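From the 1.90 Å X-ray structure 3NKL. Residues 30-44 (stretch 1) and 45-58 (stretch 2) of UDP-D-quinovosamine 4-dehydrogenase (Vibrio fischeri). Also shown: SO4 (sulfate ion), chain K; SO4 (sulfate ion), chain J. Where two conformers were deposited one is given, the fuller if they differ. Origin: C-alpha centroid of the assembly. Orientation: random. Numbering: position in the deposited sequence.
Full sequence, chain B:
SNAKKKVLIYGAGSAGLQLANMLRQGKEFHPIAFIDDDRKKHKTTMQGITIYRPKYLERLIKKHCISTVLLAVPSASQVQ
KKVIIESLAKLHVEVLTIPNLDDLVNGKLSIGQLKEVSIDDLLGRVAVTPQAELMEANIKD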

# COMPACT_ATOMS: atom_id res chain seq x y z
N HIS B 30 -5.10 11.73 17.11
CA HIS B 30 -5.37 10.37 17.53
C HIS B 30 -6.15 9.62 16.45
O HIS B 30 -7.30 9.98 16.14
CB HIS B 30 -6.14 10.35 18.85
CG HIS B 30 -6.65 9.00 19.23
ND1 HIS B 30 -5.81 7.96 19.57
CD2 HIS B 30 -7.91 8.50 19.31
CE1 HIS B 30 -6.53 6.88 19.84
NE2 HIS B 30 -7.81 7.19 19.69
N PRO B 31 -5.54 8.59 15.86
CA PRO B 31 -6.27 7.89 14.81
C PRO B 31 -7.37 7.03 15.44
O PRO B 31 -7.07 6.16 16.25
CB PRO B 31 -5.19 7.03 14.13
CG PRO B 31 -4.13 6.85 15.15
CD PRO B 31 -4.19 8.03 16.09
N ILE B 32 -8.62 7.29 15.07
CA ILE B 32 -9.77 6.56 15.61
C ILE B 32 -9.98 5.23 14.90
O ILE B 32 -10.34 4.23 15.53
CB ILE B 32 -11.05 7.39 15.41
CG1 ILE B 32 -10.97 8.68 16.23
CG2 ILE B 32 -12.28 6.59 15.79
CD1 ILE B 32 -10.67 8.45 17.67
N ALA B 33 -9.78 5.24 13.59
CA ALA B 33 -10.02 4.07 12.75
C ALA B 33 -9.34 4.33 11.42
O ALA B 33 -8.96 5.48 11.13
CB ALA B 33 -11.51 3.89 12.53
N PHE B 34 -9.20 3.27 10.62
CA PHE B 34 -8.73 3.37 9.25
C PHE B 34 -9.90 3.27 8.29
O PHE B 34 -10.89 2.60 8.58
CB PHE B 34 -7.78 2.19 8.90
CG PHE B 34 -6.47 2.23 9.61
CD1 PHE B 34 -6.25 1.48 10.75
CD2 PHE B 34 -5.42 3.01 9.11
CE1 PHE B 34 -5.03 1.50 11.39
CE2 PHE B 34 -4.19 3.04 9.75
CZ PHE B 34 -3.99 2.28 10.88
N ILE B 35 -9.76 3.90 7.14
CA ILE B 35 -10.63 3.63 6.00
C ILE B 35 -9.77 2.97 4.92
O ILE B 35 -8.63 3.39 4.70
CB ILE B 35 -11.23 4.93 5.45
CG1 ILE B 35 -12.05 5.64 6.53
CG2 ILE B 35 -12.12 4.65 4.23
CD1 ILE B 35 -13.36 4.93 6.84
N ASP B 36 -10.29 1.93 4.27
CA ASP B 36 -9.57 1.28 3.17
C ASP B 36 -10.54 0.75 2.11
O ASP B 36 -11.56 0.14 2.44
CB ASP B 36 -8.69 0.14 3.69
CG ASP B 36 -7.61 -0.27 2.68
OD1 ASP B 36 -6.43 0.09 2.88
OD2 ASP B 36 -7.94 -0.95 1.68
N ASP B 37 -10.21 0.98 0.83
CA ASP B 37 -11.05 0.57 -0.29
C ASP B 37 -11.11 -0.95 -0.43
O ASP B 37 -11.96 -1.47 -1.14
CB ASP B 37 -10.51 1.15 -1.61
CG ASP B 37 -10.60 2.67 -1.67
OD1 ASP B 37 -11.56 3.24 -1.12
OD2 ASP B 37 -9.71 3.30 -2.29
N ASP B 38 -10.20 -1.66 0.24
CA ASP B 38 -10.13 -3.12 0.09
C ASP B 38 -11.17 -3.82 0.97
O ASP B 38 -10.98 -3.98 2.18
CB ASP B 38 -8.71 -3.62 0.41
CG ASP B 38 -8.52 -5.12 0.15
OD1 ASP B 38 -9.51 -5.86 0.02
OD2 ASP B 38 -7.34 -5.55 0.09
N ARG B 39 -12.28 -4.22 0.36
CA ARG B 39 -13.34 -4.92 1.08
C ARG B 39 -12.83 -6.10 1.90
O ARG B 39 -13.42 -6.44 2.93
CB ARG B 39 -14.41 -5.40 0.11
CG ARG B 39 -15.25 -4.28 -0.46
CD ARG B 39 -16.17 -4.79 -1.55
NE ARG B 39 -17.04 -3.73 -2.05
CZ ARG B 39 -17.92 -3.90 -3.04
NH1 ARG B 39 -18.04 -5.09 -3.62
NH2 ARG B 39 -18.67 -2.89 -3.44
N LYS B 40 -11.75 -6.73 1.45
CA LYS B 40 -11.16 -7.83 2.20
C LYS B 40 -10.72 -7.39 3.60
O LYS B 40 -10.61 -8.22 4.51
CB LYS B 40 -9.98 -8.44 1.44
CG LYS B 40 -10.36 -9.13 0.13
CD LYS B 40 -9.13 -9.63 -0.61
CE LYS B 40 -9.51 -10.26 -1.94
NZ LYS B 40 -8.31 -10.70 -2.73
N LYS B 41 -10.46 -6.10 3.76
CA LYS B 41 -9.99 -5.56 5.03
C LYS B 41 -11.11 -5.00 5.92
O LYS B 41 -10.87 -4.59 7.05
CB LYS B 41 -8.93 -4.47 4.80
CG LYS B 41 -7.66 -4.98 4.11
CD LYS B 41 -6.55 -3.93 4.12
CE LYS B 41 -5.28 -4.51 3.52
NZ LYS B 41 -4.10 -3.61 3.65
N HIS B 42 -12.33 -4.96 5.39
CA HIS B 42 -13.43 -4.35 6.12
C HIS B 42 -13.64 -5.05 7.46
O HIS B 42 -13.72 -6.27 7.54
CB HIS B 42 -14.71 -4.34 5.31
CG HIS B 42 -15.88 -3.72 6.02
ND1 HIS B 42 -15.91 -2.40 6.39
CD2 HIS B 42 -17.05 -4.26 6.44
CE1 HIS B 42 -17.05 -2.14 7.00
NE2 HIS B 42 -17.77 -3.25 7.04
N LYS B 43 -13.70 -4.24 8.51
CA LYS B 43 -13.87 -4.71 9.87
C LYS B 43 -12.77 -5.63 10.39
O LYS B 43 -12.97 -6.31 11.39
CB LYS B 43 -15.27 -5.31 10.06
CG LYS B 43 -16.35 -4.23 10.13
CD LYS B 43 -17.76 -4.81 10.23
CE LYS B 43 -18.75 -3.73 10.65
NZ LYS B 43 -20.17 -4.13 10.45
N THR B 44 -11.61 -5.65 9.74
CA THR B 44 -10.44 -6.28 10.36
C THR B 44 -9.80 -5.27 11.29
O THR B 44 -10.23 -4.11 11.34
CB THR B 44 -9.43 -6.81 9.34
OG1 THR B 44 -8.88 -5.73 8.57
CG2 THR B 44 -10.08 -7.82 8.39
N THR B 45 -8.79 -5.68 12.06
CA THR B 45 -8.17 -4.74 12.99
C THR B 45 -6.65 -4.74 12.87
O THR B 45 -6.03 -5.78 12.67
CB THR B 45 -8.55 -5.04 14.45
OG1 THR B 45 -7.68 -6.05 14.97
CG2 THR B 45 -10.00 -5.50 14.55
N MSE B 46 -6.07 -3.56 13.01
CA MSE B 46 -4.63 -3.44 13.01
C MSE B 46 -4.22 -2.50 14.13
O MSE B 46 -4.65 -1.35 14.19
CB MSE B 46 -4.13 -2.95 11.66
CG MSE B 46 -4.19 -4.04 10.61
SE MSE B 46 -3.27 -5.64 11.24
CE MSE B 46 -4.14 -6.96 10.08
N GLN B 47 -3.42 -3.03 15.03
CA GLN B 47 -2.99 -2.28 16.21
C GLN B 47 -4.14 -1.73 17.04
O GLN B 47 -4.07 -0.61 17.54
CB GLN B 47 -2.05 -1.15 15.81
CG GLN B 47 -0.73 -1.62 15.24
CD GLN B 47 0.28 -0.49 15.11
OE1 GLN B 47 -0.03 0.57 14.56
NE2 GLN B 47 1.49 -0.72 15.61
N GLY B 48 -5.19 -2.52 17.20
CA GLY B 48 -6.29 -2.13 18.07
C GLY B 48 -7.22 -1.13 17.43
O GLY B 48 -8.20 -0.70 18.03
N ILE B 49 -6.90 -0.76 16.20
CA ILE B 49 -7.73 0.14 15.41
C ILE B 49 -8.46 -0.73 14.41
O ILE B 49 -7.84 -1.57 13.78
CB ILE B 49 -6.84 1.09 14.58
CG1 ILE B 49 -5.57 1.46 15.35
CG2 ILE B 49 -7.60 2.34 14.17
CD1 ILE B 49 -4.70 2.43 14.60
N THR B 50 -9.76 -0.53 14.24
CA THR B 50 -10.41 -1.28 13.17
C THR B 50 -10.46 -0.51 11.83
O THR B 50 -10.36 0.73 11.79
CB THR B 50 -11.75 -1.96 13.61
OG1 THR B 50 -12.85 -1.48 12.83
CG2 THR B 50 -12.01 -1.75 15.09
N ILE B 51 -10.56 -1.28 10.75
CA ILE B 51 -10.51 -0.79 9.38
C ILE B 51 -11.90 -0.91 8.77
O ILE B 51 -12.56 -1.93 8.94
CB ILE B 51 -9.56 -1.67 8.53
CG1 ILE B 51 -8.14 -1.66 9.09
CG2 ILE B 51 -9.51 -1.20 7.09
CD1 ILE B 51 -7.22 -2.64 8.38
N TYR B 52 -12.35 0.12 8.06
CA TYR B 52 -13.70 0.11 7.49
C TYR B 52 -13.69 0.50 6.02
O TYR B 52 -12.85 1.28 5.59
CB TYR B 52 -14.63 1.09 8.23
CG TYR B 52 -14.79 0.84 9.70
CD1 TYR B 52 -15.81 0.03 10.18
CD2 TYR B 52 -13.93 1.43 10.62
CE1 TYR B 52 -15.98 -0.19 11.53
CE2 TYR B 52 -14.09 1.21 11.98
CZ TYR B 52 -15.11 0.40 12.43
OH TYR B 52 -15.26 0.16 13.77
N ARG B 53 -14.65 -0.03 5.27
CA ARG B 53 -14.84 0.35 3.89
C ARG B 53 -15.34 1.80 3.86
O ARG B 53 -15.92 2.28 4.86
CB ARG B 53 -15.86 -0.58 3.21
CG ARG B 53 -17.23 -0.54 3.90
CD ARG B 53 -18.39 -0.58 2.91
NE ARG B 53 -18.91 -1.92 2.67
CZ ARG B 53 -19.51 -2.30 1.54
NH1 ARG B 53 -19.96 -3.54 1.42
NH2 ARG B 53 -19.65 -1.45 0.54
N PRO B 54 -15.13 2.49 2.73
CA PRO B 54 -15.40 3.93 2.66
C PRO B 54 -16.87 4.28 2.87
O PRO B 54 -17.19 5.44 3.13
CB PRO B 54 -14.97 4.31 1.24
CG PRO B 54 -14.08 3.20 0.79
CD PRO B 54 -14.49 1.97 1.51
N LYS B 55 -17.76 3.31 2.72
CA LYS B 55 -19.18 3.55 2.98
C LYS B 55 -19.39 3.99 4.42
O LYS B 55 -20.37 4.66 4.74
CB LYS B 55 -19.99 2.27 2.69
CG LYS B 55 -21.43 2.29 3.19
CD LYS B 55 -22.17 1.01 2.74
CE LYS B 55 -23.58 0.90 3.32
NZ LYS B 55 -24.23 -0.41 2.96
N TYR B 56 -18.46 3.62 5.30
CA TYR B 56 -18.57 3.98 6.71
C TYR B 56 -18.09 5.40 7.05
O TYR B 56 -18.14 5.79 8.21
CB TYR B 56 -17.82 2.96 7.59
CG TYR B 56 -18.63 1.71 7.89
CD1 TYR B 56 -18.83 1.29 9.19
CD2 TYR B 56 -19.21 0.98 6.87
CE1 TYR B 56 -19.58 0.15 9.47
CE2 TYR B 56 -19.97 -0.16 7.14
CZ TYR B 56 -20.15 -0.56 8.44
OH TYR B 56 -20.89 -1.69 8.71
N LEU B 57 -17.59 6.15 6.07
CA LEU B 57 -17.04 7.49 6.32
C LEU B 57 -18.01 8.40 7.07
O LEU B 57 -17.68 8.99 8.10
CB LEU B 57 -16.65 8.16 5.00
CG LEU B 57 -15.23 7.89 4.49
CD1 LEU B 57 -15.13 8.39 3.06
CD2 LEU B 57 -14.20 8.58 5.38
N GLU B 58 -19.22 8.54 6.54
CA GLU B 58 -20.18 9.46 7.15
C GLU B 58 -20.48 9.10 8.59
O GLU B 58 -20.45 9.97 9.46
CB GLU B 58 -21.47 9.50 6.33
CG GLU B 58 -21.32 10.34 5.08
CD GLU B 58 -22.12 9.80 3.91
OE1 GLU B 58 -21.50 9.49 2.87
OE2 GLU B 58 -23.36 9.70 4.03
S SO4 K . -17.73 1.32 -0.60
O1 SO4 K . -17.48 1.09 0.82
O2 SO4 K . -16.54 0.95 -1.38
O3 SO4 K . -18.87 0.49 -1.01
O4 SO4 K . -18.05 2.73 -0.83
S SO4 J . -21.43 -4.03 6.14
O1 SO4 J . -20.75 -4.11 7.43
O2 SO4 J . -22.35 -5.16 6.04
O3 SO4 J . -22.19 -2.79 6.02
O4 SO4 J . -20.45 -4.10 5.07
O HOH W 1 -10.98 1.50 15.54

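The most distinctive feature of this contact is that the short strand 49-52 is bonded by stretch 1 along both of its edges. Strand 30-35 pairs in parallel fashion along one edge, the two axes 34° apart, while the turn that ends stretch 1 binds the other. Ile-51 turns its N and O toward the turn: its N donates to Thr-44 O (2.9 Å) and its O accepts from Lys-43 N (2.6 Å). Its neighbors, Thr-50 and Tyr-52, address the strand instead.

In the parallel pairing, Phe-34 N donates to Thr-50 O (3.0 Å) and Phe-34 O accepts from Tyr-52 N (2.9 Å), so that one residue of stretch 1 straddles Ile-51. The ladder continues with Asp-36 N to Tyr-52 O (3.0 Å). At its start the strands are linked through a water, which donates to Ile-32 O (2.8 Å) and accepts from Thr-50 N (2.7 Å). CA-H...O contacts supplement the ladder, among them Ile-35 CA to Tyr-52 O at 3.3 Å.

The chain returns from the first strand through a 3-10 segment and a type II turn from Lys-41 to Thr-44. Lys-43, with positive phi, occupies the third position of this turn. Lys-41 O accepts both Thr-44 N (3.0 Å) and Thr-44 OG1 (2.8 Å), which ties the turn together from backbone and side chain. Beyond it, a type I' turn from Met-46, a selenomethionine, to Ile-49 reverses the chain, closed by Met-46 N to Ile-49 O (2.8 Å) and Ile-49 N to Met-46 O (3.1 Å).

Side chains pack on both faces of the parallel pair. On the face carrying Phe-34 and Ile-51, Phe-34 CB lies 3.9 Å from Ile-51 CG1, and Phe-34 CE1 lies 3.4 Å from Ile-49 CD1. On the face bearing Ile-35 and Tyr-52 the contacts of Ile-35 are apolar: Ile-35 CG1 approaches Leu-57 CD2 at 3.8 Å and Ile-35 CG2 lies 4.1 Å from Pro-54 CB, joining the strand to Pro-54 and to Leu-57 of the helix. Ala-33 CB sits at the edge of the Tyr-52 ring, 3.8 Å from Tyr-52 CE2.

His-42 connects this framework to a polar site. Its ND1 accepts a hydrogen bond from Arg-53 N (2.9 Å), which places the imidazole beside the backbone just after the strand and leaves NE2 free to donate to sulfate J, at 3.1 Å from its O1. The edge of the His-42 ring points toward the face of Tyr-56, with ring centroids 4.8 Å apart. Lys-43 NZ (3.1 Å) and Tyr-56 OH (2.7 Å) donate to the same sulfate O1, so the anion bridges residues of both stretches. A second sulfate, K, accepts a weak hydrogen bond at O3 from Arg-53 NH2 (2.6 Å). Nearby, the like-charged Arg-39 NE and Arg-53 NH2 are 4.3 Å apart; Arg-39 is poorly ordered. Both sulfates probably come from the crystallisation liquor.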